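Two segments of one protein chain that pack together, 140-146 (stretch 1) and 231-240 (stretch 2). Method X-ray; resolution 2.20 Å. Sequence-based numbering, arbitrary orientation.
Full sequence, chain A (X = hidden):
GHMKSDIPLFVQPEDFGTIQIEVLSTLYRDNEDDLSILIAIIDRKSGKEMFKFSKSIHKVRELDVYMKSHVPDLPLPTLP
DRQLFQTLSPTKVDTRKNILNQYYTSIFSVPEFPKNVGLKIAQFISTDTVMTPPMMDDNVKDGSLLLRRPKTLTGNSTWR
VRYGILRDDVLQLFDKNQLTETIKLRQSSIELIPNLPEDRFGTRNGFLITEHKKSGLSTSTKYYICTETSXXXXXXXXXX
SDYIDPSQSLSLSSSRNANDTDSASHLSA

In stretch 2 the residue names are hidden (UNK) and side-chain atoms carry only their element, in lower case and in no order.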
# COMPACT_ATOMS: atom_id res chain seq x y z
N VAL A 140 -7.29 -9.54 -17.46
CA VAL A 140 -7.70 -8.36 -16.71
C VAL A 140 -6.75 -8.12 -15.54
O VAL A 140 -6.60 -8.97 -14.66
CB VAL A 140 -9.15 -8.49 -16.21
CG1 VAL A 140 -9.63 -7.18 -15.62
CG2 VAL A 140 -10.06 -8.95 -17.35
N LYS A 141 -6.11 -6.95 -15.53
CA LYS A 141 -5.15 -6.56 -14.51
C LYS A 141 -5.50 -5.17 -14.00
O LYS A 141 -5.92 -4.31 -14.77
CB LYS A 141 -3.71 -6.58 -15.06
CG LYS A 141 -2.65 -6.04 -14.10
CD LYS A 141 -2.04 -7.14 -13.24
CE LYS A 141 -1.06 -6.58 -12.22
NZ LYS A 141 -1.73 -6.24 -10.92
N ASP A 142 -5.33 -4.96 -12.69
CA ASP A 142 -5.66 -3.69 -12.08
C ASP A 142 -4.71 -3.43 -10.91
O ASP A 142 -3.86 -4.26 -10.58
CB ASP A 142 -7.12 -3.65 -11.62
CG ASP A 142 -7.47 -4.82 -10.72
OD1 ASP A 142 -6.96 -5.94 -10.97
OD2 ASP A 142 -8.26 -4.62 -9.78
N GLY A 143 -4.86 -2.26 -10.31
CA GLY A 143 -4.03 -1.88 -9.18
C GLY A 143 -3.82 -0.38 -9.15
O GLY A 143 -4.10 0.34 -10.11
N SER A 144 -3.32 0.09 -8.02
CA SER A 144 -2.99 1.50 -7.85
C SER A 144 -1.66 1.81 -8.54
O SER A 144 -0.72 1.01 -8.49
CB SER A 144 -2.90 1.85 -6.37
OG SER A 144 -4.13 1.61 -5.71
N LEU A 145 -1.60 2.97 -9.18
CA LEU A 145 -0.42 3.37 -9.94
C LEU A 145 -0.08 4.82 -9.64
O LEU A 145 -0.92 5.59 -9.15
CB LEU A 145 -0.62 3.18 -11.45
CG LEU A 145 -0.96 1.77 -11.94
CD1 LEU A 145 -1.29 1.79 -13.43
CD2 LEU A 145 0.18 0.81 -11.66
N LEU A 146 1.16 5.19 -9.94
CA LEU A 146 1.63 6.57 -9.83
C LEU A 146 1.99 7.07 -11.22
O LEU A 146 2.73 6.41 -11.95
CB LEU A 146 2.84 6.67 -8.90
CG LEU A 146 2.56 6.38 -7.42
CD1 LEU A 146 3.84 6.46 -6.59
CD2 LEU A 146 1.51 7.34 -6.88
N UNK A 231 7.61 -6.24 -7.61
CA UNK A 231 6.83 -7.38 -8.08
C UNK A 231 5.63 -6.91 -8.89
O UNK A 231 5.29 -7.52 -9.91
c UNK A 231 5.50 -9.42 -7.32
n UNK A 231 3.48 -12.08 -5.44
c UNK A 231 4.06 -11.32 -6.58
c UNK A 231 6.37 -8.24 -6.90
c UNK A 231 4.89 -10.13 -6.13
N UNK A 232 4.98 -5.83 -8.45
CA UNK A 232 3.84 -5.31 -9.19
C UNK A 232 4.24 -4.83 -10.57
O UNK A 232 3.44 -4.91 -11.51
c UNK A 232 3.17 -4.19 -8.40
c UNK A 232 1.96 -4.64 -7.59
o UNK A 232 0.21 -4.01 -9.07
o UNK A 232 0.40 -6.14 -8.58
c UNK A 232 0.77 -4.95 -8.47
N UNK A 233 5.47 -4.32 -10.73
CA UNK A 233 5.95 -3.97 -12.06
C UNK A 233 6.10 -5.22 -12.93
O UNK A 233 5.75 -5.20 -14.11
n UNK A 233 12.37 -2.19 -12.00
n UNK A 233 11.44 -0.52 -13.25
c UNK A 233 7.27 -3.21 -11.98
c UNK A 233 7.86 -2.90 -13.36
c UNK A 233 8.96 -1.85 -13.31
n UNK A 233 10.16 -2.33 -12.64
c UNK A 233 11.32 -1.68 -12.63
N UNK A 234 6.62 -6.31 -12.35
CA UNK A 234 6.69 -7.57 -13.08
C UNK A 234 5.30 -8.02 -13.53
O UNK A 234 5.10 -8.39 -14.69
o UNK A 234 10.31 -9.46 -10.42
c UNK A 234 7.34 -8.65 -12.22
o UNK A 234 9.03 -10.84 -11.55
c UNK A 234 9.44 -9.69 -11.29
c UNK A 234 8.85 -8.52 -12.05
N UNK A 235 4.33 -7.99 -12.61
CA UNK A 235 2.99 -8.46 -12.94
C UNK A 235 2.34 -7.59 -14.01
O UNK A 235 1.65 -8.10 -14.90
c UNK A 235 1.46 -9.53 -9.49
c UNK A 235 2.94 -10.79 -11.08
c UNK A 235 2.12 -8.50 -11.68
c UNK A 235 2.56 -9.42 -10.54
N UNK A 236 2.57 -6.27 -13.95
CA UNK A 236 1.94 -5.37 -14.91
C UNK A 236 2.53 -5.55 -16.31
O UNK A 236 1.80 -5.51 -17.30
c UNK A 236 -2.47 -2.13 -13.33
c UNK A 236 -2.13 -2.37 -15.71
c UNK A 236 0.89 -3.43 -13.68
c UNK A 236 -0.85 -2.86 -15.53
c UNK A 236 2.08 -3.92 -14.45
c UNK A 236 -1.18 -2.62 -13.15
c UNK A 236 -2.93 -2.02 -14.62
c UNK A 236 -0.35 -2.98 -14.23
n UNK A 236 -0.47 -2.83 -12.00
c UNK A 236 0.77 -3.32 -12.33
N UNK A 237 3.85 -5.74 -16.40
CA UNK A 237 4.47 -5.92 -17.70
C UNK A 237 3.98 -7.20 -18.38
O UNK A 237 3.80 -7.23 -19.60
c UNK A 237 6.66 -4.66 -17.05
c UNK A 237 8.17 -4.76 -17.14
c UNK A 237 6.15 -3.44 -17.79
c UNK A 237 6.00 -5.94 -17.56
N UNK A 238 3.77 -8.26 -17.60
CA UNK A 238 3.25 -9.50 -18.18
C UNK A 238 1.83 -9.32 -18.68
O UNK A 238 1.44 -9.91 -19.70
o UNK A 238 4.66 -10.88 -16.76
c UNK A 238 3.33 -10.63 -17.15
N UNK A 239 1.03 -8.51 -17.98
CA UNK A 239 -0.30 -8.17 -18.48
C UNK A 239 -0.21 -7.42 -19.80
O UNK A 239 -0.99 -7.68 -20.73
c UNK A 239 -1.06 -7.36 -17.44
N UNK A 240 0.74 -6.48 -19.90
CA UNK A 240 1.06 -5.88 -21.19
C UNK A 240 1.61 -6.92 -22.16
O UNK A 240 1.38 -6.82 -23.38
c UNK A 240 2.09 -1.75 -18.73
c UNK A 240 -0.18 -2.30 -19.24
c UNK A 240 1.60 -3.61 -20.17
c UNK A 240 0.75 -1.49 -18.59
c UNK A 240 2.08 -4.75 -21.02
c UNK A 240 0.26 -3.35 -20.02
c UNK A 240 2.52 -2.80 -19.52

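Position 231, the first of the stretch, lies in a helix already under way and has four side-chain carbons in an extended row ending in a nitrogen. All four chi angles are t, and the chain lies out of reach of stretch 1; an unbranched amine of this length is lysine, K231.

Position 232 carries three carbons, the third bearing two oxygens, so a carboxylate sits two methylenes from CA. Its CA-to-CB bond points toward stretch 1, and both oxygens face the K141 amine, one nearer than the other. This is glutamate, E232, in a salt bridge with K141: K141 NZ donates to E232 OE2 at 3.2 Å and, more weakly, K141 NZ reaches E232 OE1 at 3.5 Å.

At 233 three carbons lead to a nitrogen and then to a carbon holding two more nitrogens, a guanidinium. The CA-to-CB bond points away from stretch 1 and the side chain makes no contact with it; the residue is arginine, R233.

Position 234 again has three carbons with two oxygens on the third, but it is exposed and out of reach of the strand. The carboxylate and chain length give glutamate, E234.

Four carbons forked at the second make up the side chain at 235. It points toward stretch 1, and its CB lies 3.8 Å from K141 CE. The fork lies one carbon beyond CB, which identifies leucine, L235.

Position 236 shows one carbon followed by fused five- and six-membered rings containing eight carbons and one nitrogen. Its CA-to-CB bond runs sideways, yet the ring end comes nearer and packs against stretch 1, meeting K141, D142, G143 and L145. Only an indole fits, so this is tryptophan, W236, with W236 CZ2 3.5 Å from D142 C.

Position 237 repeats the four-carbon fork of a leucine, L237, but lies out of reach of stretch 1. Position 238 has one carbon and one oxygen and does not touch the strand, a serine; S238 OG donates to the backbone E234 O at 3.3 Å, one turn back.

A single carbon at 239 points toward stretch 1, its CB 3.6 Å from K141 CB, where the two backbones come close; this is alanine, A239. Position 240 bears one carbon and a six-carbon ring; its CA-to-CB bond runs sideways and its end comes nearer, without touching stretch 1. It is phenylalanine, F240.

The contact centres on the indole, which is held between two side chains of stretch 1. K141 covers one face: K141 CG stands 3.7 Å from the centroid of the W236 six-membered ring, almost on its normal, while K141 NZ forms an off-centre cation-pi contact with the five-membered ring. L145 CD2 covers the opposite face, 4.1 Å from the W236 five-membered-ring centroid. G143 N lies at the ring edge. A CB on G143 would fall 3.2 Å from E232 OE1, and its backbone angles alone call for glycine. The lysine thus lays its aliphatic portion over the indole and delivers its amine to E232, joining apolar packing to charge pairing; K141 NZ also donates to the backbone D142 O at 2.9 Å.

Stretch 2, residues 231-240: KERELWLSAF
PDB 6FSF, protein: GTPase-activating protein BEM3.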